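Local coordinates for protein adenylate cyclase (Hippeastrum hybrid cultivar, PDB 6YP4) that acts chiefly as a triphosphatase, despite its name as an adenylyl cyclase, and binds a GTP analogue together with magnesium, at residues Arg54-Ala58 / Asn59-Val63; Pro98-Met101 / Gly102-Leu105. One frame throughout, in Å; residues are numbered along the deposited sequence.

Contact 1 of 2, residues Arg54-Ala58 / Asn59-Val63; sequences RFYDA and NAKCV. With GCP (phosphomethylphosphonic acid guanylate ester), chain B.
R54 N gives its hydrogen to V63 O at 2.9 Å. V63 N returns a bond to R54 O. R54 and V63 are thus an antiparallel hydrogen-bonded pair, and F55 and C62 are the non-hydrogen-bonded pair next to it. The chain turns round D57, A58 and N59, with A58 the centre of an inverse gamma turn. A60 N bonds to Y56 O at 3.0 Å. K61 N is buried here and has no partner in the model.

On the face of R54, Y56 and V63, the lysine K61 lies over the Y56 ring. Its CE sits above the ring centre, 3.5 Å from the centroid, as a CH-pi contact. NZ continues over the same face at 4.5 Å from that centroid, a cation-pi contact. The bend at chi3 (84°) folds the chain of K61 back over the ring. V63 CG2 touches Y56 CE1 at 3.7 Å, obliquely to the ring.

F55 and C62 share the other face. C62 SG approaches the F55 ring obliquely, a sulfur-aromatic contact. N59 lies alongside F55, with OD1 3.2 Å from CD1 of that ring and the amide plane turned 40° from it. Q92 NE2 satisfies this oxygen from helix 88-96.

R54 reaches the ligand. NH2 bonds to O2B of the GTP analogue at 3.0 Å, near the guanidinium plane, and NH1 adds a weak bond to the same oxygen. NH1 also bonds to Y56 OH, and NE to N34 OD1, which together limit how the guanidinium can turn. R52, K67 and R137 bind the analogue too. This is a beta hairpin of the CYTH fold, whose antiparallel strands present basic side chains to a triphosphate chain.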
# COMPACT_ATOMS: atom_id res chain seq x y z
N ARG A 54 -9.14 11.35 5.27
CA ARG A 54 -8.58 10.45 6.28
C ARG A 54 -7.23 10.97 6.74
O ARG A 54 -6.34 11.26 5.92
CB ARG A 54 -8.43 9.03 5.73
CG ARG A 54 -7.52 8.11 6.60
CD ARG A 54 -7.41 6.70 6.02
NE ARG A 54 -8.67 5.94 6.04
CZ ARG A 54 -8.89 4.88 5.27
NH1 ARG A 54 -7.95 4.48 4.42
NH2 ARG A 54 -10.05 4.23 5.33
N PHE A 55 -7.06 11.06 8.06
CA PHE A 55 -5.79 11.45 8.67
C PHE A 55 -5.13 10.22 9.29
O PHE A 55 -5.80 9.45 9.99
CB PHE A 55 -6.03 12.53 9.74
CG PHE A 55 -6.64 13.79 9.20
CD1 PHE A 55 -5.86 14.72 8.53
CD2 PHE A 55 -7.98 14.05 9.37
CE1 PHE A 55 -6.43 15.88 8.03
CE2 PHE A 55 -8.55 15.20 8.87
CZ PHE A 55 -7.78 16.12 8.20
N TYR A 56 -3.83 10.04 9.03
CA TYR A 56 -3.06 8.94 9.60
C TYR A 56 -2.22 9.45 10.77
O TYR A 56 -1.56 10.49 10.66
CB TYR A 56 -2.12 8.29 8.55
CG TYR A 56 -2.84 7.42 7.50
CD1 TYR A 56 -3.49 8.00 6.42
CD2 TYR A 56 -2.85 6.04 7.59
CE1 TYR A 56 -4.13 7.23 5.46
CE2 TYR A 56 -3.48 5.25 6.62
CZ TYR A 56 -4.12 5.86 5.56
OH TYR A 56 -4.76 5.09 4.60
N ASP A 57 -2.27 8.71 11.89
CA ASP A 57 -1.46 8.94 13.10
C ASP A 57 -1.60 10.40 13.51
O ASP A 57 -2.72 10.91 13.61
CB ASP A 57 -0.03 8.47 12.85
CG ASP A 57 0.05 7.02 12.52
OD1 ASP A 57 -0.85 6.26 12.95
OD2 ASP A 57 1.00 6.62 11.83
N ALA A 58 -0.50 11.12 13.74
CA ALA A 58 -0.55 12.47 14.25
C ALA A 58 -0.40 13.46 13.09
O ALA A 58 0.60 14.16 12.95
CB ALA A 58 0.51 12.68 15.32
N ASN A 59 -1.43 13.49 12.25
CA ASN A 59 -1.44 14.35 11.06
C ASN A 59 -0.23 14.09 10.18
O ASN A 59 0.33 15.01 9.58
CB ASN A 59 -1.50 15.82 11.46
CG ASN A 59 -2.42 16.62 10.58
OD1 ASN A 59 -3.46 16.13 10.17
ND2 ASN A 59 -2.03 17.86 10.28
N ALA A 60 0.18 12.82 10.10
CA ALA A 60 1.38 12.44 9.37
C ALA A 60 1.13 12.32 7.87
O ALA A 60 2.00 12.65 7.05
CB ALA A 60 1.90 11.12 9.92
N LYS A 61 -0.05 11.83 7.49
CA LYS A 61 -0.44 11.55 6.11
C LYS A 61 -1.94 11.82 5.98
O LYS A 61 -2.69 11.67 6.95
CB LYS A 61 -0.06 10.11 5.74
CG LYS A 61 -0.81 9.51 4.58
CD LYS A 61 -0.11 8.26 4.05
CE LYS A 61 -0.45 7.01 4.83
NZ LYS A 61 0.33 5.84 4.29
N CYS A 62 -2.38 12.26 4.80
CA CYS A 62 -3.77 12.62 4.55
C CYS A 62 -4.20 12.11 3.18
O CYS A 62 -3.48 12.30 2.19
CB CYS A 62 -3.98 14.15 4.62
SG CYS A 62 -5.74 14.70 4.56
N VAL A 63 -5.38 11.49 3.11
CA VAL A 63 -5.88 10.93 1.86
C VAL A 63 -7.31 11.42 1.62
O VAL A 63 -8.17 11.28 2.50
CB VAL A 63 -5.84 9.39 1.86
CG1 VAL A 63 -6.39 8.84 0.53
CG2 VAL A 63 -4.40 8.87 2.10
PG GCP B . -13.03 -0.10 3.99
O1G GCP B . -13.64 -1.45 4.22
O2G GCP B . -12.54 0.49 5.30
O3G GCP B . -14.04 0.82 3.35
C3B GCP B . -11.60 -0.31 2.88
PB GCP B . -10.88 1.36 2.52
O1B GCP B . -11.93 2.41 2.33
O2B GCP B . -9.88 1.75 3.59
O3A GCP B . -10.08 1.18 1.10
PA GCP B . -9.03 2.35 0.61
O1A GCP B . -9.27 2.55 -0.88
O2A GCP B . -9.37 3.61 1.36
O5' GCP B . -7.44 1.89 0.96
C5' GCP B . -7.19 0.55 1.35
C4' GCP B . -7.47 -0.47 0.17
O4' GCP B . -6.87 -0.02 -1.20
C3' GCP B . -6.90 -1.58 0.43
O3' GCP B . -7.78 -2.68 0.09
C2' GCP B . -5.45 -1.62 -0.42
O2' GCP B . -5.16 -2.95 -0.98
C1' GCP B . -5.47 -0.71 -1.32
N9 GCP B . -4.36 0.28 -1.07
C8 GCP B . -4.60 1.42 -0.41
N7 GCP B . -3.45 2.12 -0.32
C5 GCP B . -2.50 1.42 -0.94
C6 GCP B . -1.14 1.66 -1.15
O6 GCP B . -0.65 2.66 -0.74
N1 GCP B . -0.40 0.78 -1.81
C2 GCP B . -0.96 -0.37 -2.27
N2 GCP B . -0.05 -1.27 -2.98
N3 GCP B . -2.28 -0.62 -2.07
C4 GCP B . -3.05 0.28 -1.40

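Contact 2 of 2, residues Pro98-Met101 / Gly102-Leu105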
# COMPACT_ATOMS: atom_id res chain seq x y z
N PRO A 98 -15.29 24.01 6.13
CA PRO A 98 -15.69 23.25 4.94
C PRO A 98 -16.43 24.09 3.90
O PRO A 98 -16.53 23.65 2.75
CB PRO A 98 -16.58 22.13 5.50
CG PRO A 98 -16.87 22.50 6.91
CD PRO A 98 -15.78 23.39 7.38
N SER A 99 -16.90 25.29 4.26
CA SER A 99 -17.48 26.19 3.26
C SER A 99 -16.44 26.80 2.34
O SER A 99 -16.81 27.50 1.39
CB SER A 99 -18.27 27.31 3.95
OG SER A 99 -17.45 28.05 4.83
N LYS A 100 -15.15 26.57 2.59
CA LYS A 100 -14.07 27.00 1.71
C LYS A 100 -13.52 25.84 0.89
O LYS A 100 -12.47 26.00 0.25
CB LYS A 100 -12.94 27.65 2.52
CG LYS A 100 -13.31 28.95 3.23
CD LYS A 100 -13.68 30.03 2.22
CE LYS A 100 -13.15 31.41 2.63
NZ LYS A 100 -12.24 32.02 1.59
N MET A 101 -14.21 24.70 0.90
CA MET A 101 -13.65 23.47 0.34
C MET A 101 -13.31 23.62 -1.13
O MET A 101 -12.28 23.11 -1.60
CB MET A 101 -14.64 22.32 0.54
CG MET A 101 -14.23 21.03 -0.14
SD MET A 101 -15.36 19.67 0.17
CE MET A 101 -15.49 19.75 1.95
N GLY A 102 -14.15 24.32 -1.89
CA GLY A 102 -13.93 24.44 -3.32
C GLY A 102 -12.69 25.25 -3.66
O GLY A 102 -11.99 24.95 -4.63
N SER A 103 -12.41 26.29 -2.88
CA SER A 103 -11.18 27.02 -3.12
C SER A 103 -9.98 26.26 -2.56
O SER A 103 -8.92 26.23 -3.19
CB SER A 103 -11.29 28.43 -2.52
OG SER A 103 -11.45 28.39 -1.11
N LEU A 104 -10.14 25.60 -1.42
CA LEU A 104 -9.02 24.88 -0.82
C LEU A 104 -8.61 23.68 -1.68
O LEU A 104 -7.41 23.38 -1.80
CB LEU A 104 -9.38 24.43 0.60
CG LEU A 104 -9.54 25.53 1.65
CD1 LEU A 104 -10.16 24.97 2.91
CD2 LEU A 104 -8.22 26.21 1.95
N LEU A 105 -9.58 22.98 -2.27
CA LEU A 105 -9.32 21.78 -3.06
C LEU A 105 -9.42 22.03 -4.56
O LEU A 105 -9.62 21.08 -5.33
CB LEU A 105 -10.29 20.67 -2.64
CG LEU A 105 -10.22 20.30 -1.17
CD1 LEU A 105 -11.21 19.23 -0.77
CD2 LEU A 105 -8.83 19.85 -0.84
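M101 has CG anti to the backbone N (chi1 174°). This torsion brings M101 CG against L105 CD1 at 3.6 Å, with the two side chains crossing at a slant. In S103, chi1 of 63° sets OG between the backbone N and the carbonyl carbon, where it turns back to the start of the helix. OG donates to K100 O at 2.9 Å, tilted out of the carbonyl plane. L104 N donates to the same oxygen, also at 2.9 Å. Two donors therefore hold the K100 carbonyl.

This is the single turn of helix 101-104, with K100 at its N-cap position. M101 O accepts from L105 N at 2.8 Å, and L105 is the first residue to leave helical backbone angles. M101 N, at the start of the helix, bonds back to P98 O in the 3-10 segment 98-99.

L104 folds over the K100 carbonyl: CG is 3.3 Å from K100 O, and CD1 is 3.9 Å from K100 CB. L104 also touches E93 and V94 of helix 88-96. An alanine here would lack CG and both methyls, and would probably open a gap between the K100 carbonyl and V94. M101 packs on V94, on W111 of helix 109-118 and on F37, while L105 meets I90 and W111.

Contact 1 and contact 2 do not touch. Their centres are 19 Å apart and their nearest atoms about 8 Å. Helix 88-96 connects them: F55 of contact 1 packs on its Q92 and T95, while contact 2 meets it through V94, E93 and I90. Strand 26-39 is also shared, with F55 on L35 and M101 on F37. Only contact 1 holds a residue of the ligand pocket, R54. The V63 side chain lies about 4 Å from that of E83, a magnesium ligand, and about 7 Å from a bound magnesium ion. In contact 2, the L105 side chain is about 12 Å from that of E83. Contact 2 is helical packing away from the pocket.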